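Local coordinates for PlaB phospholipase (Legionella pneumophila, PDB 6ZTI), which is a phospholipase of the alpha/beta-hydrolase type whose activity is controlled by NAD(H)-mediated assembly into tetramers, at residues M228-L233 with T452-I457; I343-I348 with L391-D396; H354-D359 with N386-L391. All coordinates share one frame; numbering follows the deposited sequence.

Contact 1. Residues M228-L233 with T452-I457; sequences MNYSLL and TVMVEI
Parallel pairing between two neighbouring strands of the mixed beta sheet joins Leu-232 to Met-454 and Leu-233 to Val-455. The backbone bonds alternate. Ser-231 O accepts from Met-454 N at 2.9 Å. Leu-233 then gives its N-H to Met-454 O at 2.7 Å, and its own carbonyl O takes Glu-456 N. Met-454 O also meets the CA-H of Leu-232. On the sheet face of Leu-232 and Met-454, Leu-232 CD1 rests 3.8 Å from Met-454 CB. A chi1 of -57° sets Met-454 CG beside the backbone N, and with chi2 at 159° SD comes to 3.9 Å from Tyr-230 CE2, at an oblique slant to the ring, a Met-aromatic contact. The Tyr-230 hydroxyl bonds to Asn-177 O, and helix 171-180 covers this face, with Trp-174 on Met-454. On the other face, Leu-233 CD2 approaches Val-455 CG1 at 4.3 Å. Just ahead of the paired residues, a water lies between Asn-229 O and Thr-452 N and accepts from the latter at 2.7 Å. The chemistry is thus divided: the sulfur, ring and methyl group on one face pack towards helix 171-180, while amides and carbonyls pair within the sheet.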
loop_
_atom_site.group_PDB
_atom_site.type_symbol
_atom_site.label_atom_id
_atom_site.label_comp_id
_atom_site.label_asym_id
_atom_site.label_seq_id
_atom_site.Cartn_x
_atom_site.Cartn_y
_atom_site.Cartn_z
ATOM N N MET B 228 -12.952 6.146 33.190
ATOM C CA MET B 228 -12.822 4.711 33.427
ATOM C C MET B 228 -14.131 4.048 33.830
ATOM O O MET B 228 -14.130 2.852 34.134
ATOM C CB MET B 228 -11.758 4.463 34.491
ATOM C CG MET B 228 -10.377 4.744 33.978
ATOM S SD MET B 228 -9.876 3.651 32.645
ATOM C CE MET B 228 -9.975 2.066 33.486
ATOM N N ASN B 229 -15.233 4.790 33.853
ATOM C CA ASN B 229 -16.572 4.228 34.006
ATOM C C ASN B 229 -17.088 3.980 32.596
ATOM O O ASN B 229 -17.446 4.921 31.887
ATOM C CB ASN B 229 -17.494 5.179 34.772
ATOM C CG ASN B 229 -16.996 5.487 36.180
ATOM O OD1 ASN B 229 -16.978 4.619 37.055
ATOM N ND2 ASN B 229 -16.618 6.728 36.409
ATOM N N TYR B 230 -17.079 2.720 32.159
ATOM C CA TYR B 230 -17.551 2.379 30.824
ATOM C C TYR B 230 -18.116 0.965 30.848
ATOM O O TYR B 230 -17.886 0.196 31.784
ATOM C CB TYR B 230 -16.435 2.482 29.777
ATOM C CG TYR B 230 -15.197 1.665 30.112
ATOM C CD1 TYR B 230 -14.199 2.203 30.905
ATOM C CD2 TYR B 230 -15.019 0.370 29.632
ATOM C CE1 TYR B 230 -13.070 1.490 31.222
ATOM C CE2 TYR B 230 -13.864 -0.356 29.945
ATOM C CZ TYR B 230 -12.901 0.223 30.750
ATOM O OH TYR B 230 -11.757 -0.439 31.115
ATOM N N SER B 231 -18.818 0.615 29.777
ATOM C CA SER B 231 -19.408 -0.704 29.620
ATOM C C SER B 231 -18.899 -1.358 28.349
ATOM O O SER B 231 -18.538 -0.679 27.387
ATOM C CB SER B 231 -20.916 -0.626 29.561
ATOM O OG SER B 231 -21.451 -0.281 30.833
ATOM N N LEU B 232 -18.880 -2.687 28.363
ATOM C CA LEU B 232 -18.653 -3.506 27.183
ATOM C C LEU B 232 -19.946 -4.262 26.896
ATOM O O LEU B 232 -20.403 -5.050 27.729
ATOM C CB LEU B 232 -17.492 -4.475 27.401
ATOM C CG LEU B 232 -17.354 -5.593 26.372
ATOM C CD1 LEU B 232 -17.180 -5.024 24.986
ATOM C CD2 LEU B 232 -16.186 -6.499 26.720
ATOM N N LEU B 233 -20.535 -4.006 25.730
ATOM C CA LEU B 233 -21.766 -4.647 25.286
ATOM C C LEU B 233 -21.395 -5.652 24.214
ATOM O O LEU B 233 -20.796 -5.285 23.194
ATOM C CB LEU B 233 -22.758 -3.621 24.748
ATOM C CG LEU B 233 -23.988 -4.113 23.970
ATOM C CD1 LEU B 233 -24.986 -4.826 24.863
ATOM C CD2 LEU B 233 -24.657 -2.942 23.314
ATOM N N THR B 452 -17.488 6.378 27.282
ATOM C CA THR B 452 -17.259 5.487 26.154
ATOM C C THR B 452 -18.010 4.179 26.413
ATOM O O THR B 452 -18.090 3.722 27.550
ATOM C CB THR B 452 -15.752 5.210 25.994
ATOM O OG1 THR B 452 -15.062 6.412 25.636
ATOM C CG2 THR B 452 -15.481 4.191 24.922
ATOM N N VAL B 453 -18.580 3.583 25.363
ATOM C CA VAL B 453 -19.112 2.221 25.437
ATOM C C VAL B 453 -18.445 1.391 24.345
ATOM O O VAL B 453 -18.365 1.825 23.188
ATOM C CB VAL B 453 -20.649 2.180 25.315
ATOM C CG1 VAL B 453 -21.128 2.758 23.985
ATOM C CG2 VAL B 453 -21.171 0.756 25.475
ATOM N N MET B 454 -17.942 0.214 24.723
ATOM C CA MET B 454 -17.359 -0.725 23.773
ATOM C C MET B 454 -18.432 -1.710 23.329
ATOM O O MET B 454 -19.114 -2.308 24.158
ATOM C CB MET B 454 -16.180 -1.456 24.406
ATOM C CG MET B 454 -15.089 -0.489 24.922
ATOM S SD MET B 454 -14.022 -1.242 26.156
ATOM C CE MET B 454 -13.211 -2.484 25.183
ATOM N N VAL B 455 -18.603 -1.849 22.023
ATOM C CA VAL B 455 -19.672 -2.659 21.453
ATOM C C VAL B 455 -19.013 -3.711 20.577
ATOM O O VAL B 455 -18.500 -3.401 19.498
ATOM C CB VAL B 455 -20.673 -1.818 20.651
ATOM C CG1 VAL B 455 -21.828 -2.694 20.132
ATOM C CG2 VAL B 455 -21.227 -0.667 21.503
ATOM N N GLU B 456 -19.025 -4.951 21.034
ATOM C CA GLU B 456 -18.491 -6.056 20.251
ATOM C C GLU B 456 -19.657 -6.773 19.585
ATOM O O GLU B 456 -20.515 -7.332 20.271
ATOM C CB GLU B 456 -17.692 -7.022 21.124
ATOM C CG GLU B 456 -17.114 -8.187 20.348
ATOM C CD GLU B 456 -16.315 -9.131 21.223
ATOM O OE1 GLU B 456 -15.143 -8.823 21.517
ATOM O OE2 GLU B 456 -16.868 -10.176 21.624
ATOM N N ILE B 457 -19.690 -6.764 18.259
ATOM C CA ILE B 457 -20.750 -7.433 17.509
ATOM C C ILE B 457 -20.140 -8.642 16.808
ATOM O O ILE B 457 -19.226 -8.497 15.985
ATOM C CB ILE B 457 -21.429 -6.482 16.514
ATOM C CG1 ILE B 457 -22.067 -5.293 17.251
ATOM C CG2 ILE B 457 -22.475 -7.247 15.706
ATOM C CD1 ILE B 457 -22.273 -4.112 16.413
HETATM O O HOH W 1 -16.115 5.957 29.548
HETATM O O HOH W 2 -20.331 3.435 29.004
#

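Contact 2. Residues I343-I348 with L391-D396; sequences IIFRLI and LTYFLD. With SND (thionicotinamide-adenine-dinucleotide), chain O.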
loop_
_atom_site.group_PDB
_atom_site.type_symbol
_atom_site.label_atom_id
_atom_site.label_comp_id
_atom_site.label_asym_id
_atom_site.label_seq_id
_atom_site.Cartn_x
_atom_site.Cartn_y
_atom_site.Cartn_z
ATOM N N ILE B 343 -18.629 5.648 21.120
ATOM C CA ILE B 343 -18.885 4.244 20.875
ATOM C C ILE B 343 -17.700 3.704 20.100
ATOM O O ILE B 343 -17.304 4.283 19.082
ATOM C CB ILE B 343 -20.189 4.026 20.091
ATOM C CG1 ILE B 343 -21.337 4.820 20.708
ATOM C CG2 ILE B 343 -20.509 2.516 20.041
ATOM C CD1 ILE B 343 -22.666 4.590 20.000
ATOM N N ILE B 344 -17.116 2.619 20.587
ATOM C CA ILE B 344 -16.079 1.897 19.858
ATOM C C ILE B 344 -16.705 0.577 19.423
ATOM O O ILE B 344 -17.037 -0.261 20.268
ATOM C CB ILE B 344 -14.819 1.665 20.708
ATOM C CG1 ILE B 344 -14.256 2.992 21.211
ATOM C CG2 ILE B 344 -13.718 0.936 19.874
ATOM C CD1 ILE B 344 -13.216 2.838 22.322
ATOM N N PHE B 345 -16.878 0.392 18.118
ATOM C CA PHE B 345 -17.439 -0.844 17.584
ATOM C C PHE B 345 -16.320 -1.792 17.194
ATOM O O PHE B 345 -15.327 -1.391 16.575
ATOM C CB PHE B 345 -18.324 -0.613 16.353
ATOM C CG PHE B 345 -19.561 0.205 16.610
ATOM C CD1 PHE B 345 -20.738 -0.391 17.001
ATOM C CD2 PHE B 345 -19.552 1.568 16.391
ATOM C CE1 PHE B 345 -21.863 0.365 17.210
ATOM C CE2 PHE B 345 -20.669 2.327 16.607
ATOM C CZ PHE B 345 -21.826 1.730 17.009
ATOM N N ARG B 346 -16.498 -3.053 17.563
ATOM C CA ARG B 346 -15.631 -4.147 17.166
ATOM C C ARG B 346 -16.494 -5.172 16.457
ATOM O O ARG B 346 -17.390 -5.759 17.073
ATOM C CB ARG B 346 -14.947 -4.766 18.373
ATOM C CG ARG B 346 -13.935 -5.805 17.999
ATOM C CD ARG B 346 -13.516 -6.611 19.198
ATOM N NE ARG B 346 -12.357 -7.438 18.895
ATOM C CZ ARG B 346 -12.016 -8.512 19.590
ATOM N NH1 ARG B 346 -12.748 -8.889 20.635
ATOM N NH2 ARG B 346 -10.936 -9.197 19.248
ATOM N N LEU B 347 -16.226 -5.379 15.176
ATOM C CA LEU B 347 -17.003 -6.276 14.328
ATOM C C LEU B 347 -16.208 -7.538 14.033
ATOM O O LEU B 347 -15.173 -7.484 13.358
ATOM C CB LEU B 347 -17.373 -5.575 13.023
ATOM C CG LEU B 347 -18.821 -5.548 12.547
ATOM C CD1 LEU B 347 -19.589 -6.796 12.968
ATOM C CD2 LEU B 347 -19.496 -4.277 13.043
ATOM N N ILE B 348 -16.724 -8.680 14.483
ATOM C CA ILE B 348 -16.074 -9.967 14.309
ATOM C C ILE B 348 -17.115 -10.989 13.868
ATOM O O ILE B 348 -18.313 -10.694 13.780
ATOM C CB ILE B 348 -15.370 -10.440 15.598
ATOM C CG1 ILE B 348 -16.355 -10.421 16.764
ATOM C CG2 ILE B 348 -14.176 -9.532 15.916
ATOM C CD1 ILE B 348 -15.816 -11.068 18.033
ATOM N N LEU B 391 -14.312 0.813 14.592
ATOM C CA LEU B 391 -14.967 2.026 14.123
ATOM C C LEU B 391 -15.448 2.797 15.338
ATOM O O LEU B 391 -16.165 2.244 16.172
ATOM C CB LEU B 391 -16.133 1.677 13.183
ATOM C CG LEU B 391 -17.020 2.820 12.696
ATOM C CD1 LEU B 391 -16.251 3.696 11.724
ATOM C CD2 LEU B 391 -18.278 2.285 12.049
ATOM N N THR B 392 -15.051 4.064 15.451
ATOM C CA THR B 392 -15.388 4.873 16.616
ATOM C C THR B 392 -16.309 6.014 16.198
ATOM O O THR B 392 -15.951 6.824 15.338
ATOM C CB THR B 392 -14.115 5.400 17.293
ATOM O OG1 THR B 392 -13.327 4.295 17.773
ATOM C CG2 THR B 392 -14.459 6.273 18.453
ATOM N N TYR B 393 -17.482 6.081 16.814
ATOM C CA TYR B 393 -18.402 7.199 16.646
ATOM C C TYR B 393 -18.384 8.057 17.898
ATOM O O TYR B 393 -18.307 7.541 19.014
ATOM C CB TYR B 393 -19.843 6.724 16.400
ATOM C CG TYR B 393 -20.266 6.693 14.937
ATOM C CD1 TYR B 393 -19.662 5.839 14.041
ATOM C CD2 TYR B 393 -21.285 7.504 14.477
ATOM C CE1 TYR B 393 -20.040 5.805 12.718
ATOM C CE2 TYR B 393 -21.680 7.475 13.144
ATOM C CZ TYR B 393 -21.063 6.619 12.275
ATOM O OH TYR B 393 -21.451 6.588 10.950
ATOM N N PHE B 394 -18.500 9.360 17.698
ATOM C CA PHE B 394 -18.564 10.351 18.756
ATOM C C PHE B 394 -19.864 11.116 18.573
ATOM O O PHE B 394 -20.096 11.705 17.505
ATOM C CB PHE B 394 -17.339 11.266 18.665
ATOM C CG PHE B 394 -17.113 12.128 19.872
ATOM C CD1 PHE B 394 -17.195 11.596 21.156
ATOM C CD2 PHE B 394 -16.768 13.461 19.719
ATOM C CE1 PHE B 394 -16.977 12.394 22.245
ATOM C CE2 PHE B 394 -16.544 14.256 20.805
ATOM C CZ PHE B 394 -16.656 13.726 22.072
ATOM N N LEU B 395 -20.703 11.104 19.606
ATOM C CA LEU B 395 -22.074 11.568 19.515
ATOM C C LEU B 395 -22.362 12.597 20.593
ATOM O O LEU B 395 -21.794 12.557 21.691
ATOM C CB LEU B 395 -23.082 10.413 19.679
ATOM C CG LEU B 395 -22.849 9.176 18.821
ATOM C CD1 LEU B 395 -23.872 8.110 19.232
ATOM C CD2 LEU B 395 -22.939 9.485 17.349
ATOM N N ASP B 396 -23.292 13.491 20.273
ATOM C CA ASP B 396 -23.794 14.470 21.227
ATOM C C ASP B 396 -24.895 13.800 22.035
ATOM O O ASP B 396 -25.988 13.540 21.525
ATOM C CB ASP B 396 -24.298 15.713 20.500
ATOM C CG ASP B 396 -24.679 16.839 21.442
ATOM O OD1 ASP B 396 -25.277 16.563 22.502
ATOM O OD2 ASP B 396 -24.383 18.013 21.117
HETATM P PA SND O . -14.542 8.734 6.710
HETATM O O1A SND O . -13.346 9.312 7.362
HETATM O O2A SND O . -15.870 9.352 7.119
HETATM O O5B SND O . -14.682 7.135 6.951
HETATM C C5B SND O . -13.478 6.343 6.940
HETATM C C4B SND O . -13.820 4.895 6.692
HETATM O O4B SND O . -14.743 4.431 7.704
HETATM C C3B SND O . -14.485 4.598 5.348
HETATM O O3B SND O . -14.010 3.364 4.819
HETATM C C2B SND O . -15.962 4.529 5.720
HETATM O O2B SND O . -16.732 3.734 4.830
HETATM C C1B SND O . -15.868 3.851 7.079
HETATM N N9A SND O . -17.031 4.079 7.924
HETATM C C8A SND O . -17.389 5.254 8.528
HETATM N N7A SND O . -18.564 5.222 9.108
HETATM C C5A SND O . -19.009 3.932 8.872
HETATM C C6A SND O . -20.217 3.279 9.174
HETATM N N6A SND O . -21.203 3.839 9.886
HETATM N N1A SND O . -20.371 2.014 8.735
HETATM C C2A SND O . -19.364 1.432 8.078
HETATM N N3A SND O . -18.173 1.940 7.751
HETATM C C4A SND O . -18.068 3.209 8.160
HETATM O O3 SND O . -14.429 8.873 5.133
HETATM P PN SND O . -15.210 8.346 3.840
HETATM O O1N SND O . -16.619 8.069 4.201
HETATM O O2N SND O . -14.400 7.266 3.236
HETATM O O5D SND O . -15.109 9.695 2.974
HETATM C C5D SND O . -13.972 9.939 2.113
HETATM C C4D SND O . -13.617 11.414 2.077
HETATM O O4D SND O . -14.800 12.206 1.803
HETATM C C3D SND O . -13.037 12.005 3.364
HETATM O O3D SND O . -12.166 13.096 3.048
HETATM C C2D SND O . -14.297 12.491 4.079
HETATM O O2D SND O . -14.024 13.501 5.041
HETATM C C1D SND O . -15.069 13.054 2.892
HETATM N N1N SND O . -16.565 13.012 3.177
HETATM C C2N SND O . -17.210 11.858 2.932
HETATM C C3N SND O . -18.574 11.777 3.111
HETATM C C7N SND O . -19.308 10.537 2.740
HETATM S S7N SND O . -20.678 10.607 1.802
HETATM N N7N SND O . -18.786 9.393 3.132
HETATM C C4N SND O . -19.257 12.906 3.552
HETATM C C5N SND O . -18.568 14.075 3.812
HETATM C C6N SND O . -17.207 14.112 3.621
#
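The ring of Phe-345 has Ile-343 CG2 over one face, 3.4 Å above the plane and shifted towards the rim, while Leu-391 O sits at its edge, 3.5 Å from CD2. The Tyr-393 ring has Leu-395 CD2 at its edge, in plane, and Tyr-393 CD1 lies 4.5 Å from Phe-345 CE2, oblique to both rings. The side chains of Ile-343, Phe-345, Leu-391 and Tyr-393 lie on one face of an antiparallel strand pair in the mixed sheet, and Leu-391 and Tyr-393 reach the bound thionicotinamide-adenine-dinucleotide. Ile-343 with Tyr-393 and Phe-345 with Leu-391 are hydrogen-bonded pairs, each held by two N-H to O bonds. Between them, Ile-344 and Thr-392 form a non-hydrogen-bonded pair on the opposite face of the sheet, where their side chains lie alongside each other and Thr-392 OG1 touches Ile-344 CG1 at 3.8 Å. Back on the face of Phe-345 and Tyr-393, Ile-343 CD1 meets Leu-395 CD1 at 3.8 Å.

The adenine lies flat against Leu-391. With chi1 at 174° and chi2 at 70°, both methyl groups of this leucine bear on the same face of the base, CD2 3.6 Å from C6A and CD1 3.7 Å from C8A. A second dinucleotide hydrogen-bonds through its N3A to the Tyr-393 hydroxyl, which thus joins two ligands. From the first, the adenine amino group N6A donates to Tyr-393 OH at 3.0 Å, with an N-H to O angle of 164°.

Contact 3. Residues H354-D359 with N386-L391; sequences HLIDYD and NNRGKL. With SND (thionicotinamide-adenine-dinucleotide), chain O.
Two first torsions set up the contact: Tyr-358 has CG between its backbone N and carbonyl carbon (chi1 61°), directing the ring at the turn that carries Arg-388, and Asn-387 has CG anti to its backbone N (chi1 -176°), bringing its amide to His-354. The Tyr-358 hydroxyl donates to Arg-388 O at 3.0 Å. Donor and acceptor are well matched, for the oxygen lies at the edge of the tyrosine ring, in its plane, and the hydroxyl in turn lies in the carbonyl plane. Leu-391 CB lies 3.6 Å from Tyr-358 OH.

Residues 387-390 make a type I beta turn, closed by Lys-390 N to Asn-387 O. Inside it, Asn-387 OD1 accepts from Gly-389 N at 2.9 Å, forming an Asx turn, with the donor tilted from the amide plane. The other end of that amide, ND2, stands over one face of the His-354 imidazole, shifted towards the rim and 3.1 Å above the plane, with amide and ring 79° apart; ND2 also hydrogen-bonds to Asp-171. Gly-389 CA comes to 3.1 Å from Leu-355 O, a close backbone approach. Ile-356 CD1 rests over one face of the Arg-388 guanidinium, towards its rim, although the arginine is deposited in two conformers and this packing belongs to one of them.

Tyr-358 also belongs to the dinucleotide pocket: its carbonyl O lies 3.2 Å from C2A of the adenine and its CE2 3.6 Å from the same atom. Next to it, Asp-359 packs on Val-208 of the second subunit. The bond to Arg-388 O restrains the Tyr-358 hydroxyl, and the Asx bond to Asn-387 OD1 supports the turn that presents that carbonyl, consistent with a second shell behind the adenine pocket.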
loop_
_atom_site.group_PDB
_atom_site.type_symbol
_atom_site.label_atom_id
_atom_site.label_comp_id
_atom_site.label_asym_id
_atom_site.label_seq_id
_atom_site.Cartn_x
_atom_site.Cartn_y
_atom_site.Cartn_z
ATOM N N HIS B 354 -11.961 -10.608 11.995
ATOM C CA HIS B 354 -12.468 -9.252 12.044
ATOM C C HIS B 354 -13.117 -8.941 10.705
ATOM O O HIS B 354 -12.615 -9.333 9.648
ATOM C CB HIS B 354 -11.351 -8.263 12.360
ATOM C CG HIS B 354 -10.974 -8.236 13.808
ATOM N ND1 HIS B 354 -11.488 -7.312 14.695
ATOM C CD2 HIS B 354 -10.152 -9.035 14.531
ATOM C CE1 HIS B 354 -10.991 -7.537 15.899
ATOM N NE2 HIS B 354 -10.175 -8.574 15.826
ATOM N N LEU B 355 -14.261 -8.272 10.758
ATOM C CA LEU B 355 -14.989 -7.906 9.556
ATOM C C LEU B 355 -14.508 -6.546 9.077
ATOM O O LEU B 355 -14.460 -5.592 9.859
ATOM C CB LEU B 355 -16.490 -7.890 9.834
ATOM C CG LEU B 355 -17.032 -9.215 10.375
ATOM C CD1 LEU B 355 -18.556 -9.241 10.268
ATOM C CD2 LEU B 355 -16.421 -10.406 9.643
ATOM N N ILE B 356 -14.137 -6.471 7.798
ATOM C CA ILE B 356 -13.633 -5.240 7.199
ATOM C C ILE B 356 -14.583 -4.644 6.168
ATOM O O ILE B 356 -14.319 -3.531 5.687
ATOM C CB ILE B 356 -12.247 -5.457 6.553
ATOM C CG1 ILE B 356 -12.315 -6.540 5.473
ATOM C CG2 ILE B 356 -11.239 -5.866 7.590
ATOM C CD1 ILE B 356 -11.268 -6.375 4.394
ATOM N N ASP B 357 -15.647 -5.350 5.784
ATOM C CA ASP B 357 -16.581 -4.887 4.751
ATOM C C ASP B 357 -17.998 -4.896 5.322
ATOM O O ASP B 357 -18.656 -5.943 5.341
ATOM C CB ASP B 357 -16.505 -5.764 3.513
ATOM C CG ASP B 357 -15.097 -5.879 2.959
ATOM O OD1 ASP B 357 -14.453 -4.831 2.726
ATOM O OD2 ASP B 357 -14.636 -7.026 2.757
ATOM N N TYR B 358 -18.480 -3.736 5.761
ATOM C CA TYR B 358 -19.767 -3.663 6.445
ATOM C C TYR B 358 -20.264 -2.223 6.447
ATOM O O TYR B 358 -19.477 -1.270 6.369
ATOM C CB TYR B 358 -19.661 -4.170 7.889
ATOM C CG TYR B 358 -18.691 -3.341 8.670
ATOM C CD1 TYR B 358 -17.347 -3.665 8.693
ATOM C CD2 TYR B 358 -19.104 -2.198 9.344
ATOM C CE1 TYR B 358 -16.436 -2.884 9.383
ATOM C CE2 TYR B 358 -18.202 -1.412 10.033
ATOM C CZ TYR B 358 -16.873 -1.762 10.048
ATOM O OH TYR B 358 -15.974 -0.991 10.731
ATOM N N ASP B 359 -21.586 -2.088 6.553
ATOM C CA ASP B 359 -22.261 -0.824 6.830
ATOM C C ASP B 359 -22.903 -0.908 8.210
ATOM O O ASP B 359 -23.635 -1.865 8.496
ATOM C CB ASP B 359 -23.348 -0.525 5.793
ATOM C CG ASP B 359 -22.793 -0.246 4.408
ATOM O OD1 ASP B 359 -21.763 0.452 4.292
ATOM O OD2 ASP B 359 -23.415 -0.714 3.432
ATOM N N ASN B 386 -5.169 0.262 11.332
ATOM C CA ASN B 386 -4.570 -1.061 11.458
ATOM C C ASN B 386 -5.609 -2.177 11.480
ATOM O O ASN B 386 -5.310 -3.297 11.057
ATOM C CB ASN B 386 -3.709 -1.112 12.723
ATOM C CG ASN B 386 -2.467 -0.236 12.620
ATOM O OD1 ASN B 386 -1.731 -0.301 11.636
ATOM N ND2 ASN B 386 -2.230 0.582 13.640
ATOM N N ASN B 387 -6.826 -1.899 11.948
ATOM C CA ASN B 387 -7.896 -2.891 12.021
ATOM C C ASN B 387 -9.176 -2.219 11.538
ATOM O O ASN B 387 -9.778 -1.436 12.277
ATOM C CB ASN B 387 -8.056 -3.421 13.448
ATOM C CG ASN B 387 -9.082 -4.523 13.552
ATOM O OD1 ASN B 387 -9.891 -4.731 12.641
ATOM N ND2 ASN B 387 -9.062 -5.237 14.671
ATOM N N ARG B 388 -9.625 -2.549 10.323
ATOM C CA ARG B 388 -10.803 -1.894 9.765
ATOM C C ARG B 388 -12.107 -2.375 10.382
ATOM O O ARG B 388 -13.160 -1.793 10.097
ATOM C CB ARG B 388 -10.836 -2.096 8.257
ATOM C CG ARG B 388 -9.686 -1.404 7.550
ATOM C CD ARG B 388 -9.622 -1.801 6.091
ATOM N NE ARG B 388 -8.755 -2.959 5.883
ATOM C CZ ARG B 388 -8.652 -3.619 4.736
ATOM N NH1 ARG B 388 -9.374 -3.253 3.686
ATOM N NH2 ARG B 388 -7.833 -4.655 4.644
ATOM N N GLY B 389 -12.069 -3.406 11.209
ATOM C CA GLY B 389 -13.227 -3.770 11.989
ATOM C C GLY B 389 -13.404 -2.931 13.233
ATOM O O GLY B 389 -14.209 -3.276 14.096
ATOM N N LYS B 390 -12.631 -1.860 13.384
ATOM C CA LYS B 390 -12.715 -1.000 14.554
ATOM C C LYS B 390 -13.154 0.386 14.107
ATOM O O LYS B 390 -12.449 1.053 13.343
ATOM C CB LYS B 390 -11.383 -0.951 15.301
ATOM C CG LYS B 390 -10.883 -2.324 15.726
ATOM C CD LYS B 390 -11.835 -3.082 16.644
ATOM C CE LYS B 390 -11.972 -2.430 17.986
ATOM N NZ LYS B 390 -10.706 -2.460 18.771
ATOM N N LEU B 391 -14.312 0.813 14.592
ATOM C CA LEU B 391 -14.967 2.026 14.123
ATOM C C LEU B 391 -15.448 2.797 15.338
ATOM O O LEU B 391 -16.165 2.244 16.172
ATOM C CB LEU B 391 -16.133 1.677 13.183
ATOM C CG LEU B 391 -17.020 2.820 12.696
ATOM C CD1 LEU B 391 -16.251 3.696 11.724
ATOM C CD2 LEU B 391 -18.278 2.285 12.049
HETATM P PA SND O . -14.542 8.734 6.710
HETATM O O1A SND O . -13.346 9.312 7.362
HETATM O O2A SND O . -15.870 9.352 7.119
HETATM O O5B SND O . -14.682 7.135 6.951
HETATM C C5B SND O . -13.478 6.343 6.940
HETATM C C4B SND O . -13.820 4.895 6.692
HETATM O O4B SND O . -14.743 4.431 7.704
HETATM C C3B SND O . -14.485 4.598 5.348
HETATM O O3B SND O . -14.010 3.364 4.819
HETATM C C2B SND O . -15.962 4.529 5.720
HETATM O O2B SND O . -16.732 3.734 4.830
HETATM C C1B SND O . -15.868 3.851 7.079
HETATM N N9A SND O . -17.031 4.079 7.924
HETATM C C8A SND O . -17.389 5.254 8.528
HETATM N N7A SND O . -18.564 5.222 9.108
HETATM C C5A SND O . -19.009 3.932 8.872
HETATM C C6A SND O . -20.217 3.279 9.174
HETATM N N6A SND O . -21.203 3.839 9.886
HETATM N N1A SND O . -20.371 2.014 8.735
HETATM C C2A SND O . -19.364 1.432 8.078
HETATM N N3A SND O . -18.173 1.940 7.751
HETATM C C4A SND O . -18.068 3.209 8.160
HETATM O O3 SND O . -14.429 8.873 5.133
HETATM P PN SND O . -15.210 8.346 3.840
HETATM O O1N SND O . -16.619 8.069 4.201
HETATM O O2N SND O . -14.400 7.266 3.236
HETATM O O5D SND O . -15.109 9.695 2.974
HETATM C C5D SND O . -13.972 9.939 2.113
HETATM C C4D SND O . -13.617 11.414 2.077
HETATM O O4D SND O . -14.800 12.206 1.803
HETATM C C3D SND O . -13.037 12.005 3.364
HETATM O O3D SND O . -12.166 13.096 3.048
HETATM C C2D SND O . -14.297 12.491 4.079
HETATM O O2D SND O . -14.024 13.501 5.041
HETATM C C1D SND O . -15.069 13.054 2.892
HETATM N N1N SND O . -16.565 13.012 3.177
HETATM C C2N SND O . -17.210 11.858 2.932
HETATM C C3N SND O . -18.574 11.777 3.111
HETATM C C7N SND O . -19.308 10.537 2.740
HETATM S S7N SND O . -20.678 10.607 1.802
HETATM N N7N SND O . -18.786 9.393 3.132
HETATM C C4N SND O . -19.257 12.906 3.552
HETATM C C5N SND O . -18.568 14.075 3.812
HETATM C C6N SND O . -17.207 14.112 3.621
#

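All three contacts reach one mixed sheet, contacts 1 and 2 as strand pairings and contact 3 through a loop and turn; contacts 2 and 3 are nested within the loop closed by contact 1. Strand 340-349 joins contacts 1 and 2, whose centres are 9 Å apart: Glu-456 OE1 forms a salt bridge with Arg-346 NH1 at 2.6 Å. Contact 3 is about 11 Å from contact 2 between centres and shares Leu-391 with it; Leu-347 O receives a probable hydrogen bond from Leu-355 N at 2.9 Å. Contacts 1 and 3 do not touch. Contacts 2 and 3 both border the dinucleotide, whereas contact 1 is set back, with the Val-455 side chain about 12 Å from a bound ligand.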